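Local coordinates for protein nitroalkane oxidase (Podospora anserina, PDB 3MKH) that oxidises nitroalkanes to aldehydes or ketones with its FAD cofactor, consuming molecular oxygen and releasing nitrite and hydrogen peroxide, at residues V133-P137 and G138-N142; I209-R213 and A214-R218; D387-N390 and T391-L395. One frame throughout, in Å; residues are numbered along the deposited sequence.

Interaction 1. Residues V133-P137 and G138-N142; sequences VFSEP and GGVAN. With FAD (flavin-adenine dinucleotide), chain E.
Val-140 fits its two methyl groups against Phe-134, just ahead of the turn, and Glu-136, which opens it. Its CG2 meets the rim of the Phe-134 ring close to the ring plane, 3.5 Å from CE1, while CG1 lies against the backbone and CB of Glu-136. This division of labour follows from the torsion of Val-140 (chi1 -69°), which sets CG1 beside its own backbone N and CG2 between that N and the carbonyl carbon. Phe-151 covers Val-140 and also packs edge-to-face with Phe-134.

Among the polar links, a type I beta turn runs from Glu-136 to Gly-139, closed by Gly-139 N to Glu-136 O at 3.0 Å, the donor standing above the carbonyl plane. One water donates to both Glu-136 OE1 and Gly-139 O, tying the carboxylate to the far side of the turn. The same carboxylate also accepts from Gln-152 N and pairs with Lys-168.

The bonds to FAD come from both segments, 133-137 and 138-142. Phe-134 N and Ser-135 N converge on flavin O2, the latter at 2.8 Å. Ser-135 OG donates to flavin N1 at 2.9 Å and accepts from ribityl O4' at 2.6 Å, which fixes the direction of its proton. Farther along, Ala-141 N gives phosphate oxygen O1A a straight bond of 3.0 Å, with a weak one from Val-140 N. At Gly-139 a CB would collide with O1A, and the backbone angles themselves call for glycine. Such a loop, following a beta-domain strand and binding flavin and pyrophosphate through main-chain amides, belongs to the FAD site of the acyl-CoA dehydrogenase fold.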
loop_
_atom_site.group_PDB
_atom_site.type_symbol
_atom_site.label_atom_id
_atom_site.label_comp_id
_atom_site.label_asym_id
_atom_site.label_seq_id
_atom_site.Cartn_x
_atom_site.Cartn_y
_atom_site.Cartn_z
ATOM N N VAL A 133 -5.589 12.034 -32.654
ATOM C CA VAL A 133 -4.245 11.623 -33.016
ATOM C C VAL A 133 -3.260 12.571 -32.354
ATOM O O VAL A 133 -2.863 13.588 -32.923
ATOM C CB VAL A 133 -4.050 11.601 -34.529
ATOM C CG1 VAL A 133 -2.691 10.983 -34.881
ATOM C CG2 VAL A 133 -5.185 10.820 -35.191
ATOM N N PHE A 134 -2.894 12.208 -31.128
ATOM C CA PHE A 134 -2.106 13.034 -30.234
ATOM C C PHE A 134 -0.735 12.401 -30.010
ATOM O O PHE A 134 0.302 13.037 -30.227
ATOM C CB PHE A 134 -2.850 13.123 -28.901
ATOM C CG PHE A 134 -2.219 14.050 -27.894
ATOM C CD1 PHE A 134 -1.266 13.583 -27.006
ATOM C CD2 PHE A 134 -2.611 15.377 -27.805
ATOM C CE1 PHE A 134 -0.695 14.435 -26.065
ATOM C CE2 PHE A 134 -2.046 16.225 -26.866
ATOM C CZ PHE A 134 -1.090 15.757 -26.002
ATOM N N SER A 135 -0.740 11.144 -29.568
ATOM C CA SER A 135 0.478 10.480 -29.111
ATOM C C SER A 135 1.494 10.189 -30.214
ATOM O O SER A 135 1.138 10.029 -31.387
ATOM C CB SER A 135 0.133 9.188 -28.362
ATOM O OG SER A 135 -0.651 9.470 -27.214
ATOM N N GLU A 136 2.756 10.088 -29.804
ATOM C CA GLU A 136 3.893 9.972 -30.711
ATOM C C GLU A 136 4.905 8.964 -30.150
ATOM O O GLU A 136 5.003 8.785 -28.932
ATOM C CB GLU A 136 4.563 11.349 -30.900
ATOM C CG GLU A 136 3.673 12.356 -31.602
ATOM C CD GLU A 136 4.348 13.702 -31.892
ATOM O OE1 GLU A 136 5.410 14.020 -31.306
ATOM O OE2 GLU A 136 3.782 14.454 -32.705
ATOM N N PRO A 137 5.671 8.304 -31.036
ATOM C CA PRO A 137 6.599 7.250 -30.601
ATOM C C PRO A 137 7.592 7.715 -29.529
ATOM O O PRO A 137 7.923 6.949 -28.605
ATOM C CB PRO A 137 7.382 6.899 -31.873
ATOM C CG PRO A 137 6.730 7.604 -32.977
ATOM C CD PRO A 137 5.798 8.626 -32.467
ATOM N N GLY A 138 8.073 8.950 -29.657
ATOM C CA GLY A 138 9.054 9.489 -28.723
ATOM C C GLY A 138 8.488 9.991 -27.401
ATOM O O GLY A 138 9.238 10.447 -26.530
ATOM N N GLY A 139 7.169 9.923 -27.247
ATOM C CA GLY A 139 6.514 10.416 -26.037
ATOM C C GLY A 139 5.878 11.790 -26.210
ATOM O O GLY A 139 6.267 12.566 -27.095
ATOM N N VAL A 140 4.899 12.111 -25.364
ATOM C CA VAL A 140 4.274 13.432 -25.445
ATOM C C VAL A 140 3.991 14.102 -24.089
ATOM O O VAL A 140 3.375 15.161 -24.048
ATOM C CB VAL A 140 2.965 13.388 -26.260
ATOM C CG1 VAL A 140 3.262 13.119 -27.737
ATOM C CG2 VAL A 140 2.027 12.333 -25.683
ATOM N N ALA A 141 4.420 13.496 -22.984
ATOM C CA ALA A 141 4.188 14.117 -21.680
ATOM C C ALA A 141 4.843 15.500 -21.608
ATOM O O ALA A 141 4.405 16.354 -20.851
ATOM C CB ALA A 141 4.696 13.224 -20.555
ATOM N N ASN A 142 5.883 15.716 -22.412
ATOM C CA ASN A 142 6.632 16.963 -22.377
ATOM C C ASN A 142 6.497 17.770 -23.669
ATOM O O ASN A 142 7.362 18.581 -23.998
ATOM C CB ASN A 142 8.100 16.664 -22.078
ATOM C CG ASN A 142 8.260 15.767 -20.856
ATOM O OD1 ASN A 142 8.679 14.611 -20.961
ATOM N ND2 ASN A 142 7.890 16.290 -19.696
HETATM P PA FAD E . 5.041 9.490 -22.153
HETATM O O1A FAD E . 5.493 10.743 -22.753
HETATM O O2A FAD E . 5.164 8.248 -22.918
HETATM O O5B FAD E . 5.794 9.310 -20.745
HETATM C C5B FAD E . 6.212 8.024 -20.294
HETATM C C4B FAD E . 6.627 8.015 -18.811
HETATM O O4B FAD E . 7.770 8.863 -18.638
HETATM C C3B FAD E . 5.540 8.608 -17.918
HETATM O O3B FAD E . 4.654 7.576 -17.480
HETATM C C2B FAD E . 6.338 9.132 -16.738
HETATM O O2B FAD E . 6.558 8.089 -15.794
HETATM C C1B FAD E . 7.666 9.553 -17.368
HETATM N N9A FAD E . 7.638 11.026 -17.586
HETATM C C8A FAD E . 7.722 11.647 -18.759
HETATM N N7A FAD E . 7.657 12.961 -18.578
HETATM C C5A FAD E . 7.533 13.181 -17.275
HETATM C C6A FAD E . 7.427 14.327 -16.500
HETATM N N6A FAD E . 7.435 15.528 -17.065
HETATM N N1A FAD E . 7.318 14.204 -15.173
HETATM C C2A FAD E . 7.310 13.012 -14.603
HETATM N N3A FAD E . 7.411 11.901 -15.312
HETATM C C4A FAD E . 7.521 11.952 -16.643
HETATM N N1 FAD E . -3.153 8.218 -27.819
HETATM C C2 FAD E . -3.861 9.090 -28.636
HETATM O O2 FAD E . -3.319 10.107 -29.044
HETATM N N3 FAD E . -5.179 8.810 -28.982
HETATM C C4 FAD E . -5.800 7.650 -28.523
HETATM O O4 FAD E . -6.962 7.411 -28.840
HETATM C C4X FAD E . -5.091 6.778 -27.707
HETATM N N5 FAD E . -5.684 5.609 -27.223
HETATM C C5X FAD E . -4.870 4.596 -26.706
HETATM C C6 FAD E . -5.359 3.305 -26.530
HETATM C C7 FAD E . -4.534 2.309 -26.022
HETATM C C7M FAD E . -5.057 0.889 -25.828
HETATM C C8 FAD E . -3.220 2.608 -25.687
HETATM C C8M FAD E . -2.302 1.521 -25.127
HETATM C C9 FAD E . -2.737 3.897 -25.855
HETATM C C9A FAD E . -3.558 4.890 -26.367
HETATM N N10 FAD E . -3.072 6.185 -26.543
HETATM C C10 FAD E . -3.774 7.064 -27.358
HETATM C "C1'" FAD E . -1.834 6.636 -25.864
HETATM C "C2'" FAD E . -2.139 7.156 -24.459
HETATM O "O2'" FAD E . -2.981 8.301 -24.536
HETATM C "C3'" FAD E . -0.873 7.490 -23.654
HETATM O "O3'" FAD E . -1.254 7.751 -22.311
HETATM C "C4'" FAD E . -0.108 8.714 -24.181
HETATM O "O4'" FAD E . 0.700 8.350 -25.291
HETATM C "C5'" FAD E . 0.793 9.293 -23.084
HETATM O "O5'" FAD E . 1.659 8.295 -22.541
HETATM P P FAD E . 2.485 8.568 -21.206
HETATM O O1P FAD E . 1.581 9.183 -20.227
HETATM O O2P FAD E . 3.202 7.348 -20.834
HETATM O O3P FAD E . 3.514 9.709 -21.698
HETATM O O HOH W 1 7.237 13.214 -29.545
#

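Interaction 2. Residues I209-R213 and A214-R218; sequences ILVTR and ADLDR
Thr-212 and Asp-215 exchange hydrogen bonds in a capping box, the reciprocal arrangement by which the first turn of a helix satisfies its own end. Thr-212 OG1 accepts from Asp-215 N at 3.0 Å, and Thr-212 N returns a nearly straight bond (169°) to Asp-215 OD2, also at 3.0 Å, on the anti side of the carboxylate. The threonine hydroxyl can face the helix because OG1 sits between its backbone N and carbonyl carbon (chi1 68°). Regular helical bonds begin at once, Leu-216 N to Thr-212 O and Asp-217 N to Arg-213 O.

Two salt bridges follow in the opening turns of the helix. Arg-213 bends at its second torsion, so that NE approaches the syn side of Asp-217 OD1 at 2.9 Å; the guanidinium receives this oxygen at its edge, the two planes almost perpendicular. Arg-213 NH2 has a second partner in Asp-178. The other oxygen of the capping carboxylate, Asp-215 OD1, takes Arg-218 NH2 at 2.9 Å from above the carboxylate plane. With an alanine here instead of Asp-215, Thr-212 N would probably lose its acceptor and Arg-218 this carboxylate mate, weakening the start of the helix.

The apolar contribution is a single contact at right angles, in which Val-211 CG1 meets Leu-216 CD2 at 3.7 Å.

The box thus marks the corner where strand 206-212 passes into helix 213-219, the axes of their parts 209-212 and 214-218 running at 70° to each other. Val-211 and Thr-212 lie against strand 184-191, Asp-215 and Leu-216 pack on strand 242-251, and Phe-117 of helix 115-118 touches Thr-212.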
loop_
_atom_site.group_PDB
_atom_site.type_symbol
_atom_site.label_atom_id
_atom_site.label_comp_id
_atom_site.label_asym_id
_atom_site.label_seq_id
_atom_site.Cartn_x
_atom_site.Cartn_y
_atom_site.Cartn_z
ATOM N N ILE A 209 -5.666 19.874 -36.502
ATOM C CA ILE A 209 -6.086 19.920 -37.906
ATOM C C ILE A 209 -6.758 18.614 -38.260
ATOM O O ILE A 209 -6.226 17.544 -37.960
ATOM C CB ILE A 209 -4.879 20.141 -38.854
ATOM C CG1 ILE A 209 -4.076 21.363 -38.397
ATOM C CG2 ILE A 209 -5.332 20.291 -40.297
ATOM C CD1 ILE A 209 -2.967 21.755 -39.348
ATOM N N LEU A 210 -7.926 18.702 -38.889
ATOM C CA LEU A 210 -8.633 17.528 -39.358
ATOM C C LEU A 210 -7.930 16.915 -40.560
ATOM O O LEU A 210 -7.387 17.626 -41.406
ATOM C CB LEU A 210 -10.092 17.863 -39.708
ATOM C CG LEU A 210 -10.922 18.483 -38.579
ATOM C CD1 LEU A 210 -12.386 18.712 -39.008
ATOM C CD2 LEU A 210 -10.817 17.625 -37.303
ATOM N N VAL A 211 -7.936 15.586 -40.610
ATOM C CA VAL A 211 -7.479 14.836 -41.774
ATOM C C VAL A 211 -8.473 13.707 -42.045
ATOM O O VAL A 211 -8.666 12.817 -41.209
ATOM C CB VAL A 211 -6.070 14.226 -41.561
ATOM C CG1 VAL A 211 -5.673 13.355 -42.764
ATOM C CG2 VAL A 211 -5.042 15.324 -41.331
ATOM N N THR A 212 -9.099 13.741 -43.219
ATOM C CA THR A 212 -10.095 12.739 -43.576
ATOM C C THR A 212 -9.470 11.709 -44.500
ATOM O O THR A 212 -8.421 11.956 -45.098
ATOM C CB THR A 212 -11.322 13.362 -44.291
ATOM O OG1 THR A 212 -10.934 13.862 -45.583
ATOM C CG2 THR A 212 -11.907 14.493 -43.465
ATOM N N ARG A 213 -10.111 10.554 -44.616
ATOM C CA ARG A 213 -9.655 9.561 -45.583
ATOM C C ARG A 213 -9.659 10.152 -47.006
ATOM O O ARG A 213 -8.759 9.885 -47.793
ATOM C CB ARG A 213 -10.500 8.289 -45.505
ATOM C CG ARG A 213 -10.166 7.255 -46.578
ATOM C CD ARG A 213 -8.668 6.895 -46.638
ATOM N NE ARG A 213 -8.503 5.754 -47.543
ATOM C CZ ARG A 213 -8.619 4.482 -47.166
ATOM N NH1 ARG A 213 -8.838 4.186 -45.890
ATOM N NH2 ARG A 213 -8.502 3.507 -48.059
ATOM N N ALA A 214 -10.653 10.983 -47.313
ATOM C CA ALA A 214 -10.698 11.673 -48.607
ATOM C C ALA A 214 -9.459 12.550 -48.842
ATOM O O ALA A 214 -8.928 12.576 -49.950
ATOM C CB ALA A 214 -11.973 12.489 -48.738
ATOM N N ASP A 215 -9.002 13.261 -47.809
ATOM C CA ASP A 215 -7.753 14.026 -47.887
ATOM C C ASP A 215 -6.576 13.114 -48.213
ATOM O O ASP A 215 -5.754 13.424 -49.079
ATOM C CB ASP A 215 -7.450 14.734 -46.565
ATOM C CG ASP A 215 -8.412 15.883 -46.263
ATOM O OD1 ASP A 215 -8.775 16.647 -47.180
ATOM O OD2 ASP A 215 -8.788 16.032 -45.082
ATOM N N LEU A 216 -6.484 11.997 -47.497
ATOM C CA LEU A 216 -5.379 11.056 -47.687
ATOM C C LEU A 216 -5.358 10.505 -49.102
ATOM O O LEU A 216 -4.301 10.419 -49.715
ATOM C CB LEU A 216 -5.432 9.916 -46.659
ATOM C CG LEU A 216 -5.224 10.391 -45.216
ATOM C CD1 LEU A 216 -5.317 9.238 -44.246
ATOM C CD2 LEU A 216 -3.878 11.111 -45.057
ATOM N N ASP A 217 -6.525 10.147 -49.621
ATOM C CA ASP A 217 -6.617 9.577 -50.968
ATOM C C ASP A 217 -6.239 10.636 -52.000
ATOM O O ASP A 217 -5.588 10.344 -53.000
ATOM C CB ASP A 217 -8.043 9.093 -51.265
ATOM C CG ASP A 217 -8.446 7.867 -50.450
ATOM O OD1 ASP A 217 -7.569 7.203 -49.845
ATOM O OD2 ASP A 217 -9.659 7.556 -50.441
ATOM N N ARG A 218 -6.664 11.866 -51.755
ATOM C CA ARG A 218 -6.376 12.964 -52.671
ATOM C C ARG A 218 -4.868 13.220 -52.735
ATOM O O ARG A 218 -4.309 13.466 -53.807
ATOM C CB ARG A 218 -7.141 14.223 -52.239
ATOM C CG ARG A 218 -6.798 15.477 -53.021
ATOM C CD ARG A 218 -7.712 16.626 -52.601
ATOM N NE ARG A 218 -7.739 16.807 -51.149
ATOM C CZ ARG A 218 -6.790 17.434 -50.462
ATOM N NH1 ARG A 218 -5.735 17.940 -51.095
ATOM N NH2 ARG A 218 -6.894 17.553 -49.143
HETATM O O HOH W 2 -8.004 3.991 -51.121
#

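Interaction 3. Residues D387-N390 and T391-L395; sequences DLLN and TAVVL
Thr-391 turns its hydroxyl back onto Asp-387 O, the carbonyl one helical turn earlier, near the end of helix 385-392 in the C-terminal acyl-CoA dehydrogenase domain. OG1 donates at 2.8 Å and Thr-391 N donates to the same oxygen at 2.9 Å, the two arriving from opposite faces of the carbonyl plane. Placing OG1 beside its own backbone N (chi1 -59°) lets one residue grip one acceptor twice, a way of satisfying a buried hydroxyl within its own helix. Leu-284 of helix 262-298 covers Thr-391.

Leu-389 folds CD1 round to meet Val-393 CG1 obliquely at 3.9 Å, and Val-393 N bonds to Leu-389 O at 3.0 Å. This pair faces another copy of itself, for Leu-389 packs on Val-393 of the second subunit and Val-393 on Leu-389 there.

Asn-390 uses its side-chain amide mainly across that interface, its ND2 donating to OD1 of Asn-390 of the second subunit, while its backbone O accepts from Tyr-379 OH of that subunit. Within the helix, Ala-392 N donates to Leu-388 O at 2.8 Å, tilted 16° from the carbonyl plane.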
loop_
_atom_site.group_PDB
_atom_site.type_symbol
_atom_site.label_atom_id
_atom_site.label_comp_id
_atom_site.label_asym_id
_atom_site.label_seq_id
_atom_site.Cartn_x
_atom_site.Cartn_y
_atom_site.Cartn_z
ATOM N N ASP A 387 -6.755 -11.978 -18.172
ATOM C CA ASP A 387 -7.176 -10.968 -19.135
ATOM C C ASP A 387 -7.642 -9.701 -18.427
ATOM O O ASP A 387 -7.405 -8.596 -18.921
ATOM C CB ASP A 387 -8.299 -11.491 -20.025
ATOM C CG ASP A 387 -7.801 -12.450 -21.094
ATOM O OD1 ASP A 387 -6.563 -12.570 -21.275
ATOM O OD2 ASP A 387 -8.662 -13.071 -21.755
ATOM N N LEU A 388 -8.324 -9.852 -17.289
ATOM C CA LEU A 388 -8.750 -8.671 -16.519
ATOM C C LEU A 388 -7.548 -7.831 -16.088
ATOM O O LEU A 388 -7.520 -6.627 -16.302
ATOM C CB LEU A 388 -9.601 -9.060 -15.302
ATOM C CG LEU A 388 -11.047 -9.397 -15.675
ATOM C CD1 LEU A 388 -11.693 -10.224 -14.582
ATOM C CD2 LEU A 388 -11.808 -8.098 -15.904
ATOM N N LEU A 389 -6.553 -8.470 -15.475
ATOM C CA LEU A 389 -5.310 -7.778 -15.098
ATOM C C LEU A 389 -4.647 -7.083 -16.309
ATOM O O LEU A 389 -4.299 -5.904 -16.270
ATOM C CB LEU A 389 -4.318 -8.793 -14.492
ATOM C CG LEU A 389 -2.955 -8.198 -14.133
ATOM C CD1 LEU A 389 -3.161 -6.990 -13.211
ATOM C CD2 LEU A 389 -2.034 -9.235 -13.480
ATOM N N ASN A 390 -4.473 -7.823 -17.396
ATOM C CA ASN A 390 -3.815 -7.262 -18.564
ATOM C C ASN A 390 -4.618 -6.183 -19.278
ATOM O O ASN A 390 -4.071 -5.433 -20.082
ATOM C CB ASN A 390 -3.382 -8.356 -19.524
ATOM C CG ASN A 390 -2.152 -9.073 -19.027
ATOM O OD1 ASN A 390 -1.095 -8.473 -18.923
ATOM N ND2 ASN A 390 -2.296 -10.341 -18.665
ATOM N N THR A 391 -5.905 -6.104 -18.978
ATOM C CA THR A 391 -6.713 -4.969 -19.430
ATOM C C THR A 391 -6.501 -3.809 -18.469
ATOM O O THR A 391 -6.260 -2.664 -18.871
ATOM C CB THR A 391 -8.217 -5.356 -19.498
ATOM O OG1 THR A 391 -8.382 -6.461 -20.396
ATOM C CG2 THR A 391 -9.077 -4.170 -19.989
ATOM N N ALA A 392 -6.569 -4.113 -17.180
ATOM C CA ALA A 392 -6.517 -3.080 -16.153
ATOM C C ALA A 392 -5.211 -2.281 -16.166
ATOM O O ALA A 392 -5.213 -1.057 -15.927
ATOM C CB ALA A 392 -6.756 -3.713 -14.757
ATOM N N VAL A 393 -4.088 -2.943 -16.453
ATOM C CA VAL A 393 -2.810 -2.222 -16.368
ATOM C C VAL A 393 -2.652 -1.094 -17.385
ATOM O O VAL A 393 -1.801 -0.225 -17.207
ATOM C CB VAL A 393 -1.560 -3.151 -16.400
ATOM C CG1 VAL A 393 -1.590 -4.108 -15.244
ATOM C CG2 VAL A 393 -1.464 -3.878 -17.720
ATOM N N VAL A 394 -3.452 -1.097 -18.449
ATOM C CA VAL A 394 -3.430 0.027 -19.379
ATOM C C VAL A 394 -4.057 1.315 -18.799
ATOM O O VAL A 394 -3.756 2.414 -19.242
ATOM C CB VAL A 394 -4.126 -0.309 -20.711
ATOM C CG1 VAL A 394 -5.621 0.042 -20.642
ATOM C CG2 VAL A 394 -3.445 0.431 -21.841
ATOM N N LEU A 395 -4.949 1.176 -17.829
ATOM C CA LEU A 395 -5.739 2.333 -17.398
ATOM C C LEU A 395 -4.895 3.465 -16.803
ATOM O O LEU A 395 -5.116 4.629 -17.132
ATOM C CB LEU A 395 -6.875 1.910 -16.452
ATOM C CG LEU A 395 -7.893 0.932 -17.078
ATOM C CD1 LEU A 395 -8.984 0.627 -16.046
ATOM C CD2 LEU A 395 -8.526 1.481 -18.375
#

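In the fold
The three local contacts follow one another along the chain and sample both kinds of domain in the fold. Interaction 1 and interaction 2 belong to the beta region, their centres about 21 Å apart and their nearest atoms about 7 Å apart; the side chain of Val-211 is about 7 Å from that of Val-133. Interaction 3 lies among helices on the opposite side of the chain's centre from interaction 2, with about 33 Å between their centres. Interaction 1 binds FAD directly, whereas interaction 3 borders it through Val-394, the side chain of Thr-391 being about 9 Å from the cofactor. Both touch the second subunit, whose Arg-301, Ala-373 and Ile-376 also hydrogen-bond FAD. Interaction 2 touches no other chain.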